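Local coordinates for general secretion pathway protein D (Pseudomonas aeruginosa, PDB 4E9J), which forms the outer-membrane channel of the type II secretion system, which exports proteins such as elastase LasB; this fragment holds the periplasmic N0, N1 and N2 domains, at the interface of chains A and B. Residues are numbered along the deposited sequence; one frame, centred on the assembly and turned at random. Chains: chain A/B, General secretion pathway protein D.

Contact 1: the interface of chains A and B. Residues chain A 126-127, 176-177; chain B 181-182, 184, 218.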
# COMPACT_ATOMS: atom_id res chain seq x y z
N SER A 126 3.34 11.93 -1.96
CA SER A 126 2.86 10.97 -0.96
C SER A 126 1.49 11.33 -0.40
O SER A 126 0.73 10.43 -0.11
CB SER A 126 3.86 10.83 0.18
OG SER A 126 4.03 12.07 0.84
N GLU A 127 1.18 12.61 -0.26
CA GLU A 127 -0.12 13.03 0.27
C GLU A 127 -1.29 12.83 -0.72
O GLU A 127 -2.43 12.77 -0.27
CB GLU A 127 -0.04 14.48 0.75
CG GLU A 127 0.91 14.62 1.92
CD GLU A 127 1.18 16.03 2.40
OE1 GLU A 127 0.58 16.97 1.83
OE2 GLU A 127 1.99 16.20 3.34
N HIS A 176 -4.43 18.08 2.49
CA HIS A 176 -4.83 16.76 2.02
C HIS A 176 -5.15 15.83 3.17
O HIS A 176 -5.03 14.62 3.05
CB HIS A 176 -3.78 16.20 1.07
CG HIS A 176 -3.73 17.01 -0.18
ND1 HIS A 176 -2.66 17.83 -0.47
CD2 HIS A 176 -4.70 17.21 -1.10
CE1 HIS A 176 -2.98 18.46 -1.59
NE2 HIS A 176 -4.19 18.11 -2.02
N ASP A 177 -5.63 16.41 4.28
CA ASP A 177 -6.08 15.65 5.45
C ASP A 177 -7.44 15.11 5.06
O ASP A 177 -8.13 15.73 4.26
CB ASP A 177 -6.22 16.55 6.69
CG ASP A 177 -4.88 17.00 7.27
OD1 ASP A 177 -3.82 16.48 6.82
OD2 ASP A 177 -4.88 17.80 8.23
N ILE B 181 -4.36 12.96 9.73
CA ILE B 181 -3.81 14.30 9.96
C ILE B 181 -2.36 14.28 9.54
O ILE B 181 -1.57 13.61 10.17
CB ILE B 181 -3.94 14.77 11.44
CG1 ILE B 181 -5.39 14.74 11.94
CG2 ILE B 181 -3.35 16.15 11.60
CD1 ILE B 181 -5.52 14.82 13.41
N ASN B 182 -2.02 15.05 8.51
CA ASN B 182 -0.66 15.23 8.01
C ASN B 182 -0.07 16.36 8.81
O ASN B 182 -0.47 17.49 8.62
CB ASN B 182 -0.66 15.62 6.53
CG ASN B 182 -1.31 14.59 5.68
OD1 ASN B 182 -0.71 13.58 5.35
ND2 ASN B 182 -2.57 14.77 5.38
N ARG B 184 2.30 19.27 10.17
CA ARG B 184 3.11 20.33 9.55
C ARG B 184 4.24 20.82 10.43
O ARG B 184 5.28 21.18 9.91
CB ARG B 184 2.23 21.54 9.21
CG ARG B 184 1.13 21.29 8.21
CD ARG B 184 1.51 20.42 7.02
NE ARG B 184 0.46 20.48 6.00
CZ ARG B 184 0.33 19.67 4.96
NH1 ARG B 184 1.19 18.67 4.77
NH2 ARG B 184 -0.66 19.85 4.09
N THR B 218 5.36 9.31 6.58
CA THR B 218 4.78 10.52 6.00
C THR B 218 4.39 11.56 7.05
O THR B 218 3.76 12.57 6.71
CB THR B 218 3.60 10.14 5.08
OG1 THR B 218 2.66 9.38 5.82
CG2 THR B 218 4.07 9.36 3.86
O HOH W 1 -2.53 19.10 8.63
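Two hydrogen bonds from B:Asn182 converge on one carboxylate oxygen of A:Asp177, where the N1-N2 boundary of chain A meets the first N2 strand, 178-182, of chain B. The side-chain amide ND2 of B:Asn182 reaches A:Asp177 OD1 at 2.6 Å, nearly in line with the C-O bond, while its backbone N approaches the same oxygen at 2.8 Å from above the carboxylate plane, 43° out of it. With CG of B:Asn182 beside its own backbone N (chi1 -60°), side chain and main chain can grip OD1 together. The other oxygen, OD2, is tied through water 1 to the carbonyl O of B:Asn182, which probably helps hold the carboxylate's rotation.

A salt bridge adds charge pairing. A:Glu127, extended beyond CG from helix 125-132, brings OE2 to 3.0 Å from B:Arg184 NH1. The acid lies at the guanidinium edge, and NH1 meets the syn side of OE2 from 27° outside the carboxylate plane.

Apolar contact is slight: CB of A:Ser126 touches the methyl CG2 of B:Thr218 at 4.0 Å. The patch joins N1 and the start of N2 in one copy to N2 of the other, within the homodimer of the deposited assembly, which may differ from the packing in the 15-subunit channel.

Contact 2: the interface of chains A and B. Residues chain A 177, 227, 230; chain B 180, 238.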
# COMPACT_ATOMS: atom_id res chain seq x y z
N ASP A 177 -5.63 16.41 4.28
CA ASP A 177 -6.08 15.65 5.45
C ASP A 177 -7.44 15.11 5.06
O ASP A 177 -8.13 15.73 4.26
CB ASP A 177 -6.22 16.55 6.69
CG ASP A 177 -4.88 17.00 7.27
OD1 ASP A 177 -3.82 16.48 6.82
OD2 ASP A 177 -4.88 17.80 8.23
N PRO A 227 -10.47 21.96 7.98
CA PRO A 227 -10.94 21.19 9.15
C PRO A 227 -12.40 21.29 9.58
O PRO A 227 -13.04 20.26 9.80
CB PRO A 227 -10.00 21.62 10.28
CG PRO A 227 -8.85 22.23 9.65
CD PRO A 227 -9.17 22.62 8.25
N ARG A 230 -14.80 20.04 6.65
CA ARG A 230 -14.64 18.58 6.58
C ARG A 230 -15.37 17.91 7.76
O ARG A 230 -16.08 16.90 7.59
CB ARG A 230 -13.16 18.25 6.61
CG ARG A 230 -12.79 16.81 6.33
CD ARG A 230 -11.30 16.70 6.24
NE ARG A 230 -10.64 16.65 7.57
CZ ARG A 230 -9.64 17.42 8.00
NH1 ARG A 230 -9.12 17.23 9.21
NH2 ARG A 230 -9.14 18.38 7.23
N VAL B 180 -7.27 11.10 9.06
CA VAL B 180 -5.84 11.25 8.81
C VAL B 180 -5.43 12.71 8.96
O VAL B 180 -6.08 13.58 8.39
CB VAL B 180 -5.48 10.68 7.42
CG1 VAL B 180 -4.04 11.00 7.05
CG2 VAL B 180 -5.75 9.19 7.37
N GLN B 238 -5.22 18.12 16.25
CA GLN B 238 -5.13 19.38 15.47
C GLN B 238 -4.59 20.55 16.36
O GLN B 238 -3.76 21.33 15.90
CB GLN B 238 -6.52 19.75 14.85
CG GLN B 238 -6.92 18.83 13.67
CD GLN B 238 -8.36 18.90 13.13
OE1 GLN B 238 -8.63 18.47 12.00
NE2 GLN B 238 -9.33 19.36 13.89
O HOH W 2 -11.63 18.03 10.99
O HOH W 3 -6.72 18.77 9.90
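A:Arg230 and B:Gln238 approach from opposite directions, each shaped by its torsions. The arginine leaves helix 227-240 with CG anti to the backbone N (chi1 -171°) and turns at chi3, 80°, which carries its guanidinium toward chain B. B:Gln238, on the equivalent helix of the other copy, is extended beyond CG and presents its amide oxygen OE1. Both helices belong to N2, one of the small periplasmic domains of the secretin family.

The guanidinium and amide planes stand 70° apart. Although A:Arg230 NH1 and B:Gln238 OE1 are 3.1 Å apart, the N-H is not directed at OE1, so this approach is not a hydrogen bond, and the pair is joined instead through water 3. NH1 of A:Arg230 lies 2.9 Å from the O of this water in a nearly straight bond, and the water sits at the edge of the guanidinium, in its plane. The same water O lies 2.9 Å from B:Gln238 OE1 and 2.7 Å from A:Asp177 OD2, drawing an arginine, a glutamine and an aspartate of two chains into one network. A second bridge runs through water 2, which links OE1 to the backbone O of A:Pro227.

Within chain A the guanidinium is sandwiched near its rim: CB of A:Asp177 lies 3.3 Å above one face and CA of A:Pro227 covers the opposite one. Across the chains, the carbonyl O of B:Val180 packs against A:Asp177 CB, and A:Pro227 CB rests near the glutamine oxygen.

Contact 3: the interface of chains A and B. Residues chain A 51, 83, 85, 94-95; chain B 83, 85, 94.
This is a small, mainly apolar side-chain interface between the N0 domains of the two copies, a second point of support for the homodimer of the deposited assembly. N0 is the most N-terminal periplasmic domain of the GspD secretin subfamily; neighbouring N0 domains may pack differently in the full channel. Residues from strands 82-86 and 91-95 of chain A face the corresponding strands of chain B, but the matching is not an exact two-fold.

A:Val85 sits against two residues of the other chain. Its CB lies 3.8 Å from the methyl CG2 of B:Val94, the two side chains meeting at an oblique angle, while A:Val85 CG1 comes to 3.9 Å from B:Thr83 CB, with those side chains nearly perpendicular. A:Thr83 CG2 and B:Thr83 CG2 meet tip to tip at 4.0 Å. Each threonine presents its methyl to the other from a different rotamer: CG2 of B:Thr83 is anti to the backbone N, whereas in A:Thr83 that place belongs to the hydroxyl OG1 (chi1 -174°) and CG2 lies between the backbone N and the carbonyl carbon.

B:Val85 spreads its methyls over separate partners. B:Val85 CG2 packs at 3.9 Å on A:Val94 CG2, side chain crossing side chain at about a right angle. B:Val85 CG1, anti to the backbone N (chi1 -174°), turns toward A:Arg51, whose NH2 is 3.7 Å away, and also nears A:Pro95 O. The guanidinium of A:Arg51 has A:Pro95 CG against one face, offset toward the rim.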
# COMPACT_ATOMS: atom_id res chain seq x y z
N ARG A 51 9.46 -16.68 -21.63
CA ARG A 51 8.04 -16.40 -21.39
C ARG A 51 7.70 -14.91 -21.26
O ARG A 51 6.51 -14.59 -21.25
CB ARG A 51 7.54 -17.12 -20.12
CG ARG A 51 7.55 -18.63 -20.16
CD ARG A 51 7.35 -19.18 -18.77
NE ARG A 51 8.56 -19.06 -17.96
CZ ARG A 51 8.69 -19.46 -16.70
NH1 ARG A 51 7.66 -20.02 -16.06
NH2 ARG A 51 9.84 -19.31 -16.05
N THR A 83 9.47 -9.58 -12.80
CA THR A 83 10.40 -9.17 -11.77
C THR A 83 11.83 -9.50 -12.18
O THR A 83 12.04 -10.40 -12.99
CB THR A 83 9.98 -9.82 -10.42
OG1 THR A 83 10.80 -9.31 -9.37
CG2 THR A 83 10.06 -11.31 -10.44
N VAL A 85 15.50 -10.94 -11.12
CA VAL A 85 16.11 -11.87 -10.17
C VAL A 85 17.56 -12.09 -10.56
O VAL A 85 17.93 -11.77 -11.69
CB VAL A 85 15.34 -13.23 -10.12
CG1 VAL A 85 13.87 -13.02 -9.76
CG2 VAL A 85 15.49 -14.04 -11.43
N VAL A 94 11.88 -12.24 -15.15
CA VAL A 94 11.07 -13.46 -15.10
C VAL A 94 9.59 -13.19 -14.78
O VAL A 94 9.30 -12.26 -14.02
CB VAL A 94 11.64 -14.44 -14.05
CG1 VAL A 94 12.89 -15.12 -14.55
CG2 VAL A 94 11.92 -13.74 -12.71
N PRO A 95 8.64 -14.04 -15.23
CA PRO A 95 7.24 -13.83 -14.81
C PRO A 95 7.08 -14.06 -13.30
O PRO A 95 7.73 -14.93 -12.73
CB PRO A 95 6.44 -14.83 -15.66
CG PRO A 95 7.40 -15.42 -16.62
CD PRO A 95 8.77 -15.24 -16.07
N THR B 83 12.63 -14.83 -4.60
CA THR B 83 11.48 -14.95 -5.48
C THR B 83 11.36 -16.41 -5.84
O THR B 83 12.36 -17.11 -5.92
CB THR B 83 11.70 -14.07 -6.73
OG1 THR B 83 11.66 -12.70 -6.34
CG2 THR B 83 10.66 -14.29 -7.81
N VAL B 85 9.88 -18.84 -8.85
CA VAL B 85 9.52 -18.76 -10.28
C VAL B 85 9.07 -20.12 -10.79
O VAL B 85 9.85 -21.07 -10.70
CB VAL B 85 10.72 -18.23 -11.12
CG1 VAL B 85 10.30 -18.00 -12.58
CG2 VAL B 85 11.30 -16.95 -10.52
N VAL B 94 15.10 -18.12 -6.07
CA VAL B 94 16.22 -17.28 -6.52
C VAL B 94 16.30 -15.93 -5.80
O VAL B 94 15.26 -15.37 -5.47
CB VAL B 94 16.12 -17.02 -8.05
CG1 VAL B 94 16.53 -18.23 -8.84
CG2 VAL B 94 14.72 -16.55 -8.46

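Contact 1 and contact 2 are neighbours, their C-alpha centres about 9 Å apart, and A:Asp177 belongs to both: one carboxylate serves the direct bonds of the first and the water network of the second. Strand 178-182 of chain B likewise supplies residues to each. Contact 3 stands apart, its C-alpha centre about 36 Å from that of contact 1 and 43 Å from that of contact 2. The two chains thus touch near both ends of the fragment, in a polar, hydrated region around N1 and N2 and a mainly apolar patch in N0. Such separated supports would be expected to restrain the relative orientation of the copies.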